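Long-range contacts in hydroxyethylthiazole kinase (Pyrococcus horikoshii, PDB 3HPD), which probably catalyses the ATP- and magnesium-dependent phosphorylation of the hydroxyl group of 4-methyl-5-(2-hydroxyethyl)thiazole, a salvage step towards thiamine diphosphate: residues Ala33-Ala39 and Ala199-Phe204; Phe121-Ser125 and Glu146-Leu150; Ala224-Ala228 and Lys241-Leu246. All coordinates share one frame. Residue numbers count along the deposited sequence, not the author numbering.

All three contacts join helix to helix within one ribokinase-like alpha/beta subunit. Contact 1, its centre about 10 Å from that of the chain, is wholly buried and aliphatic, apart from one phenylalanine. Contact 3, at about 17 Å, is also buried and touches contact 1: Ala36 CB is 3.3 Å from Tyr243 O, so the two form one continuous packed region, and both touch the second subunit. The chemistry of contact 3 combines small alanines that let the helices close up with a lysine packed on a buried tryptophan through CH-pi and cation-pi contacts. Contact 2 stands apart, its centre about 25 Å and 27 Å from theirs, and is only partly buried, around a phenylalanine-leucine CH-pi contact.

Contact 1: residues Ala33-Ala39 and Ala199-Phe204; sequences ALLALGA and ALTGAF
This helix-helix contact belongs to the helical layer packed on the central sheet of a ribokinase-like alpha/beta fold. Residues 33-37 form the last turn of helix 27-37, and residues 199-204 lie within helix 193-205. The short axes approach to 9.6 Å with a signed crossing angle of -41°, running broadly the same way. CA atoms come nearest at Leu34-Leu200 (5.9 Å) and Ala39-Ala203 (6.2 Å). A Schellman motif ends the first helix: Gly38, with phi 126° and psi 8°, is C-prime, Ala39 N bonds to Leu34 O at 2.9 Å, and the Gly38 N to Leu35 O bond is weak at 3.2 Å. A side chain at Gly38 would collide with the preceding carbonyl.

Along the second helix, Ala199 comes first, its O 3.3 Å from Leu34 CD2 and its CB 4.1 Å from Leu34 CD1. Leu200 (m, t) leaves its helix sideways, yet its CD2 lies 3.7 Å from Leu37 CD2 and 3.6 Å from Ala33 O. One turn on, Ala203 points toward the first helix, with CB 3.8 Å from Leu34 CD2 and 3.7 Å from Ala39 CB; Leu34 (m, t) thus spans Ala199 to Ala203. Val18 of strand 17-21 lines Leu34 and Ala203, while Phe221 and Leu246 cover Leu200. Leu34 is about 5 Å, side chain to side chain, from Met43, a predicted substrate-binding residue, which places the contact close to that site. Phe204 (m; chi1 -79°, chi2 -78°) closes the series, its CA-to-CB bond sideways but its ring reaching nearer: Leu37 (t, p) brings CD2 to 3.8 Å from Phe204 CE2.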
loop_
_atom_site.group_PDB
_atom_site.type_symbol
_atom_site.label_atom_id
_atom_site.label_comp_id
_atom_site.label_asym_id
_atom_site.label_seq_id
_atom_site.Cartn_x
_atom_site.Cartn_y
_atom_site.Cartn_z
ATOM N N ALA A 33 8.435 -5.860 -5.854
ATOM C CA ALA A 33 8.621 -6.839 -6.917
ATOM C C ALA A 33 9.924 -6.487 -7.637
ATOM O O ALA A 33 10.735 -7.364 -7.944
ATOM C CB ALA A 33 7.442 -6.805 -7.888
ATOM N N LEU A 34 10.128 -5.198 -7.898
ATOM C CA LEU A 34 11.344 -4.751 -8.566
ATOM C C LEU A 34 12.580 -5.033 -7.715
ATOM O O LEU A 34 13.596 -5.497 -8.229
ATOM C CB LEU A 34 11.258 -3.254 -8.892
ATOM C CG LEU A 34 10.492 -2.926 -10.178
ATOM C CD1 LEU A 34 10.103 -1.455 -10.211
ATOM C CD2 LEU A 34 11.361 -3.285 -11.377
ATOM N N LEU A 35 12.501 -4.758 -6.416
ATOM C CA LEU A 35 13.646 -5.010 -5.537
ATOM C C LEU A 35 13.986 -6.502 -5.473
ATOM O O LEU A 35 15.156 -6.879 -5.488
ATOM C CB LEU A 35 13.370 -4.485 -4.123
ATOM C CG LEU A 35 13.397 -2.964 -3.933
ATOM C CD1 LEU A 35 12.933 -2.633 -2.520
ATOM C CD2 LEU A 35 14.800 -2.419 -4.178
ATOM N N ALA A 36 12.966 -7.350 -5.405
ATOM C CA ALA A 36 13.195 -8.791 -5.341
ATOM C C ALA A 36 13.888 -9.287 -6.607
ATOM O O ALA A 36 14.780 -10.134 -6.542
ATOM C CB ALA A 36 11.867 -9.529 -5.146
ATOM N N LEU A 37 13.480 -8.757 -7.759
ATOM C CA LEU A 37 14.071 -9.164 -9.035
ATOM C C LEU A 37 15.539 -8.755 -9.135
ATOM O O LEU A 37 16.350 -9.458 -9.742
ATOM C CB LEU A 37 13.305 -8.540 -10.206
ATOM C CG LEU A 37 13.817 -8.919 -11.602
ATOM C CD1 LEU A 37 13.396 -10.345 -11.926
ATOM C CD2 LEU A 37 13.265 -7.958 -12.643
ATOM N N GLY A 38 15.873 -7.609 -8.549
ATOM C CA GLY A 38 17.246 -7.132 -8.597
ATOM C C GLY A 38 17.374 -5.721 -9.146
ATOM O O GLY A 38 18.481 -5.242 -9.389
ATOM N N ALA A 39 16.246 -5.051 -9.358
ATOM C CA ALA A 39 16.267 -3.682 -9.871
ATOM C C ALA A 39 15.984 -2.723 -8.716
ATOM O O ALA A 39 15.802 -3.156 -7.580
ATOM C CB ALA A 39 15.219 -3.510 -10.968
ATOM N N ALA A 199 5.834 -3.431 -14.205
ATOM C CA ALA A 199 6.963 -2.858 -13.474
ATOM C C ALA A 199 8.246 -3.640 -13.750
ATOM O O ALA A 199 9.309 -3.051 -13.957
ATOM C CB ALA A 199 6.668 -2.843 -11.971
ATOM N N LEU A 200 8.149 -4.967 -13.756
ATOM C CA LEU A 200 9.315 -5.810 -14.018
ATOM C C LEU A 200 9.800 -5.600 -15.448
ATOM O O LEU A 200 11.003 -5.616 -15.715
ATOM C CB LEU A 200 8.967 -7.287 -13.806
ATOM C CG LEU A 200 8.579 -7.684 -12.377
ATOM C CD1 LEU A 200 8.143 -9.137 -12.357
ATOM C CD2 LEU A 200 9.752 -7.460 -11.438
ATOM N N THR A 201 8.857 -5.414 -16.366
ATOM C CA THR A 201 9.194 -5.180 -17.764
ATOM C C THR A 201 10.046 -3.916 -17.848
ATOM O O THR A 201 10.945 -3.813 -18.683
ATOM C CB THR A 201 7.925 -5.008 -18.621
ATOM O OG1 THR A 201 7.192 -6.239 -18.634
ATOM C CG2 THR A 201 8.288 -4.625 -20.052
ATOM N N GLY A 202 9.759 -2.955 -16.975
ATOM C CA GLY A 202 10.531 -1.725 -16.959
ATOM C C GLY A 202 11.997 -2.014 -16.690
ATOM O O GLY A 202 12.883 -1.375 -17.265
ATOM N N ALA A 203 12.261 -2.976 -15.809
ATOM C CA ALA A 203 13.634 -3.348 -15.487
ATOM C C ALA A 203 14.291 -4.055 -16.674
ATOM O O ALA A 203 15.433 -3.762 -17.025
ATOM C CB ALA A 203 13.663 -4.253 -14.256
ATOM N N PHE A 204 13.566 -4.980 -17.296
ATOM C CA PHE A 204 14.104 -5.713 -18.435
ATOM C C PHE A 204 14.341 -4.833 -19.656
ATOM O O PHE A 204 15.342 -4.991 -20.351
ATOM C CB PHE A 204 13.168 -6.863 -18.816
ATOM C CG PHE A 204 13.293 -8.065 -17.925
ATOM C CD1 PHE A 204 14.357 -8.950 -18.078
ATOM C CD2 PHE A 204 12.352 -8.311 -16.929
ATOM C CE1 PHE A 204 14.487 -10.065 -17.247
ATOM C CE2 PHE A 204 12.470 -9.421 -16.090
ATOM C CZ PHE A 204 13.539 -10.302 -16.251
#

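Contact 2: residues Phe121-Ser125 and Glu146-Leu150; sequences FGEIS and EAKKL
Phe121 lays one face of its ring over Leu150: CD2 of Leu150 is 3.9 Å from the centroid of the Phe121 ring and 23° off its normal, a CH-pi contact. The t rotamer of Phe121 (chi1 -167°, chi2 89°) carries the ring across the gap although its CA-to-CB bond points sideways. At the ring edge, Phe121 CZ meets Glu146 CG at 3.7 Å and Phe121 CE1 meets Ala147 CA at 3.9 Å, so the glutamate contributes its aliphatic stem.

Both segments are helical; their axes approach to 10.9 Å at a signed crossing angle of 39°, running broadly the same way. The nearest CA pairs are Phe121-Ala147 (6.9 Å) and Ser125-Leu150 (6.8 Å). Leu150 (t, p) bridges this wide separation, its CG 4.1 Å from Ile124 CG2 and its CD2 3.9 Å from Ser125 CB.

Ile124 is about 6 Å, side chain to side chain, from Lys118 and about 7 Å from Thr165, both predicted to bind ATP. Beneath the pair, Val164 of strand 161-165 touches both Ile124 and Leu150, and Tyr170 of strand 169-172 touches Ala147; with the axes 39° apart, helices 121-131 and 144-157 lie side by side against the sheet.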
loop_
_atom_site.group_PDB
_atom_site.type_symbol
_atom_site.label_atom_id
_atom_site.label_comp_id
_atom_site.label_asym_id
_atom_site.label_seq_id
_atom_site.Cartn_x
_atom_site.Cartn_y
_atom_site.Cartn_z
ATOM N N PHE A 121 -6.718 -8.886 -22.592
ATOM C CA PHE A 121 -7.463 -8.863 -23.844
ATOM C C PHE A 121 -8.455 -7.706 -23.962
ATOM O O PHE A 121 -8.475 -7.005 -24.968
ATOM C CB PHE A 121 -8.207 -10.183 -24.047
ATOM C CG PHE A 121 -8.739 -10.361 -25.439
ATOM C CD1 PHE A 121 -7.957 -10.953 -26.426
ATOM C CD2 PHE A 121 -10.007 -9.900 -25.775
ATOM C CE1 PHE A 121 -8.430 -11.081 -27.729
ATOM C CE2 PHE A 121 -10.489 -10.022 -27.076
ATOM C CZ PHE A 121 -9.699 -10.614 -28.053
ATOM N N GLY A 122 -9.276 -7.512 -22.935
ATOM C CA GLY A 122 -10.259 -6.443 -22.972
ATOM C C GLY A 122 -9.665 -5.054 -23.122
ATOM O O GLY A 122 -10.166 -4.238 -23.901
ATOM N N GLU A 123 -8.593 -4.786 -22.386
ATOM C CA GLU A 123 -7.941 -3.480 -22.431
ATOM C C GLU A 123 -7.310 -3.185 -23.785
ATOM O O GLU A 123 -7.523 -2.115 -24.351
ATOM C CB GLU A 123 -6.883 -3.381 -21.322
ATOM C CG GLU A 123 -7.457 -3.610 -19.925
ATOM C CD GLU A 123 -6.393 -3.743 -18.848
ATOM O OE1 GLU A 123 -5.285 -4.240 -19.151
ATOM O OE2 GLU A 123 -6.672 -3.372 -17.685
ATOM N N ILE A 124 -6.539 -4.130 -24.313
ATOM C CA ILE A 124 -5.896 -3.913 -25.601
ATOM C C ILE A 124 -6.904 -3.886 -26.750
ATOM O O ILE A 124 -6.758 -3.110 -27.690
ATOM C CB ILE A 124 -4.824 -4.987 -25.887
ATOM C CG1 ILE A 124 -3.811 -5.030 -24.738
ATOM C CG2 ILE A 124 -4.111 -4.673 -27.197
ATOM C CD1 ILE A 124 -3.180 -3.678 -24.403
ATOM N N SER A 125 -7.936 -4.720 -26.675
ATOM C CA SER A 125 -8.933 -4.738 -27.738
ATOM C C SER A 125 -9.699 -3.417 -27.751
ATOM O O SER A 125 -10.066 -2.915 -28.810
ATOM C CB SER A 125 -9.898 -5.914 -27.555
ATOM O OG SER A 125 -10.601 -5.818 -26.332
ATOM N N GLU A 146 -7.133 -15.563 -31.684
ATOM C CA GLU A 146 -7.665 -14.210 -31.619
ATOM C C GLU A 146 -6.757 -13.297 -30.792
ATOM O O GLU A 146 -6.562 -12.132 -31.134
ATOM C CB GLU A 146 -9.079 -14.238 -31.031
ATOM C CG GLU A 146 -9.744 -12.877 -30.927
ATOM C CD GLU A 146 -11.198 -12.970 -30.499
ATOM O OE1 GLU A 146 -11.583 -14.011 -29.923
ATOM O OE2 GLU A 146 -11.951 -11.999 -30.730
ATOM N N ALA A 147 -6.203 -13.829 -29.708
ATOM C CA ALA A 147 -5.309 -13.053 -28.849
ATOM C C ALA A 147 -4.019 -12.749 -29.605
ATOM O O ALA A 147 -3.464 -11.655 -29.500
ATOM C CB ALA A 147 -4.998 -13.828 -27.575
ATOM N N LYS A 148 -3.549 -13.727 -30.373
ATOM C CA LYS A 148 -2.329 -13.561 -31.154
ATOM C C LYS A 148 -2.516 -12.482 -32.212
ATOM O O LYS A 148 -1.651 -11.631 -32.402
ATOM C CB LYS A 148 -1.939 -14.880 -31.828
ATOM C CG LYS A 148 -0.692 -14.766 -32.683
ATOM C CD LYS A 148 -0.177 -16.118 -33.158
ATOM C CE LYS A 148 -1.134 -16.781 -34.125
ATOM N NZ LYS A 148 -0.395 -17.444 -35.241
ATOM N N LYS A 149 -3.649 -12.524 -32.904
ATOM C CA LYS A 149 -3.940 -11.540 -33.937
ATOM C C LYS A 149 -4.059 -10.149 -33.320
ATOM O O LYS A 149 -3.580 -9.168 -33.887
ATOM C CB LYS A 149 -5.236 -11.912 -34.664
ATOM C CG LYS A 149 -5.757 -10.847 -35.626
ATOM C CD LYS A 149 -6.899 -11.394 -36.479
ATOM C CE LYS A 149 -7.712 -10.283 -37.132
ATOM N NZ LYS A 149 -6.901 -9.421 -38.037
ATOM N N LEU A 150 -4.692 -10.070 -32.153
ATOM C CA LEU A 150 -4.863 -8.791 -31.469
ATOM C C LEU A 150 -3.507 -8.186 -31.127
ATOM O O LEU A 150 -3.258 -7.008 -31.381
ATOM C CB LEU A 150 -5.677 -8.968 -30.181
ATOM C CG LEU A 150 -5.820 -7.694 -29.338
ATOM C CD1 LEU A 150 -6.518 -6.617 -30.156
ATOM C CD2 LEU A 150 -6.597 -7.986 -28.067
#

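Contact 3: residues Ala224-Ala228 and Lys241-Leu246; sequences AAEKA and KLYDWL
Residues 224-228 and 241-246 are both helical, their axes approaching to 8.2 Å at a signed crossing angle of 122°. CA atoms come nearest at Ala228-Lys241 (4.8 Å) and Ala224-Trp245 (5.0 Å). Small side chains permit this closeness: Ala228 CB is 3.5 Å from Lys241 CB, and Ala224 CB is 4.0 Å from Trp245 CB. Leu242 (m, t) reaches across between Ala225 and Ala228, its CD2 3.7 Å from Ala225 CA and 3.9 Å from Ala228 CB.

Trp245 (chi1 -78°, chi2 99°) turns in toward residues 224-228 and contributes the largest share of the buried surface. Lys227 CB sits 3.5 Å from the centroid of the five-membered ring of Trp245, 13° off its normal, a CH-pi contact. The m, m, m, t rotamer of Lys227 places its NZ 4.7 Å from the centroid of the six-membered ring of Trp245, an off-centre cation-pi interaction. Lys227 NZ also forms a salt bridge with Glu230, while Glu231 forms one with Lys241 NZ and accepts a hydrogen bond from Trp245 NE1.

Asp244 OD2 is hydrogen-bonded to Ser237 OG of the second subunit. These consecutive helices, 210-231 and 235-248, cross steeply at close range within the ribokinase-like fold, at a subunit interface.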
loop_
_atom_site.group_PDB
_atom_site.type_symbol
_atom_site.label_atom_id
_atom_site.label_comp_id
_atom_site.label_asym_id
_atom_site.label_seq_id
_atom_site.Cartn_x
_atom_site.Cartn_y
_atom_site.Cartn_z
ATOM N N ALA A 224 7.696 -17.575 -11.381
ATOM C CA ALA A 224 7.652 -17.225 -9.964
ATOM C C ALA A 224 6.282 -17.596 -9.406
ATOM O O ALA A 224 6.168 -18.060 -8.267
ATOM C CB ALA A 224 7.917 -15.724 -9.773
ATOM N N ALA A 225 5.247 -17.399 -10.218
ATOM C CA ALA A 225 3.883 -17.719 -9.810
ATOM C C ALA A 225 3.728 -19.226 -9.593
ATOM O O ALA A 225 3.116 -19.666 -8.618
ATOM C CB ALA A 225 2.896 -17.229 -10.868
ATOM N N GLU A 226 4.284 -20.018 -10.506
ATOM C CA GLU A 226 4.212 -21.469 -10.389
ATOM C C GLU A 226 4.951 -21.933 -9.137
ATOM O O GLU A 226 4.450 -22.769 -8.388
ATOM C CB GLU A 226 4.821 -22.130 -11.630
ATOM C CG GLU A 226 3.984 -21.944 -12.888
ATOM C CD GLU A 226 4.699 -22.408 -14.143
ATOM O OE1 GLU A 226 5.345 -23.475 -14.098
ATOM O OE2 GLU A 226 4.604 -21.709 -15.177
ATOM N N LYS A 227 6.144 -21.383 -8.919
ATOM C CA LYS A 227 6.955 -21.740 -7.757
ATOM C C LYS A 227 6.290 -21.316 -6.456
ATOM O O LYS A 227 6.363 -22.021 -5.450
ATOM C CB LYS A 227 8.338 -21.090 -7.858
ATOM C CG LYS A 227 9.174 -21.578 -9.038
ATOM C CD LYS A 227 9.462 -23.069 -8.938
ATOM C CE LYS A 227 10.362 -23.400 -7.758
ATOM N NZ LYS A 227 10.583 -24.870 -7.637
ATOM N N ALA A 228 5.643 -20.155 -6.471
ATOM C CA ALA A 228 4.977 -19.667 -5.273
ATOM C C ALA A 228 3.820 -20.592 -4.914
ATOM O O ALA A 228 3.621 -20.930 -3.748
ATOM C CB ALA A 228 4.470 -18.242 -5.492
ATOM N N LYS A 241 5.022 -15.330 -1.363
ATOM C CA LYS A 241 5.972 -16.175 -2.078
ATOM C C LYS A 241 6.345 -15.666 -3.468
ATOM O O LYS A 241 7.358 -16.084 -4.029
ATOM C CB LYS A 241 5.431 -17.601 -2.175
ATOM C CG LYS A 241 5.325 -18.312 -0.832
ATOM C CD LYS A 241 6.705 -18.628 -0.258
ATOM C CE LYS A 241 6.599 -19.404 1.049
ATOM N NZ LYS A 241 7.917 -19.927 1.505
ATOM N N LEU A 242 5.539 -14.772 -4.035
ATOM C CA LEU A 242 5.861 -14.228 -5.351
ATOM C C LEU A 242 7.186 -13.466 -5.277
ATOM O O LEU A 242 8.047 -13.608 -6.146
ATOM C CB LEU A 242 4.747 -13.296 -5.847
ATOM C CG LEU A 242 3.407 -13.960 -6.199
ATOM C CD1 LEU A 242 2.392 -12.893 -6.609
ATOM C CD2 LEU A 242 3.613 -14.966 -7.330
ATOM N N TYR A 243 7.348 -12.662 -4.228
ATOM C CA TYR A 243 8.573 -11.888 -4.041
ATOM C C TYR A 243 9.743 -12.818 -3.770
ATOM O O TYR A 243 10.852 -12.585 -4.249
ATOM C CB TYR A 243 8.412 -10.927 -2.865
ATOM C CG TYR A 243 7.220 -10.022 -3.016
ATOM C CD1 TYR A 243 7.242 -8.949 -3.911
ATOM C CD2 TYR A 243 6.047 -10.262 -2.301
ATOM C CE1 TYR A 243 6.124 -8.139 -4.093
ATOM C CE2 TYR A 243 4.919 -9.454 -2.475
ATOM C CZ TYR A 243 4.967 -8.396 -3.371
ATOM O OH TYR A 243 3.866 -7.582 -3.537
ATOM N N ASP A 244 9.496 -13.864 -2.986
ATOM C CA ASP A 244 10.548 -14.819 -2.666
ATOM C C ASP A 244 11.131 -15.412 -3.935
ATOM O O ASP A 244 12.350 -15.506 -4.083
ATOM C CB ASP A 244 10.012 -15.954 -1.788
ATOM C CG ASP A 244 9.777 -15.523 -0.357
ATOM O OD1 ASP A 244 10.018 -14.340 -0.037
ATOM O OD2 ASP A 244 9.355 -16.372 0.451
ATOM N N TRP A 245 10.260 -15.801 -4.861
ATOM C CA TRP A 245 10.736 -16.405 -6.091
ATOM C C TRP A 245 11.257 -15.458 -7.159
ATOM O O TRP A 245 12.045 -15.864 -8.010
ATOM C CB TRP A 245 9.678 -17.364 -6.639
ATOM C CG TRP A 245 9.736 -18.633 -5.856
ATOM C CD1 TRP A 245 8.928 -19.001 -4.815
ATOM C CD2 TRP A 245 10.776 -19.611 -5.921
ATOM N NE1 TRP A 245 9.413 -20.148 -4.221
ATOM C CE2 TRP A 245 10.547 -20.542 -4.881
ATOM C CE3 TRP A 245 11.887 -19.790 -6.757
ATOM C CZ2 TRP A 245 11.391 -21.635 -4.654
ATOM C CZ3 TRP A 245 12.726 -20.877 -6.530
ATOM C CH2 TRP A 245 12.473 -21.784 -5.486
ATOM N N LEU A 246 10.843 -14.199 -7.123
ATOM C CA LEU A 246 11.374 -13.246 -8.094
ATOM C C LEU A 246 12.844 -13.059 -7.729
ATOM O O LEU A 246 13.674 -12.708 -8.569
ATOM C CB LEU A 246 10.634 -11.907 -8.009
ATOM C CG LEU A 246 9.272 -11.905 -8.703
ATOM C CD1 LEU A 246 8.582 -10.562 -8.490
ATOM C CD2 LEU A 246 9.470 -12.183 -10.199
#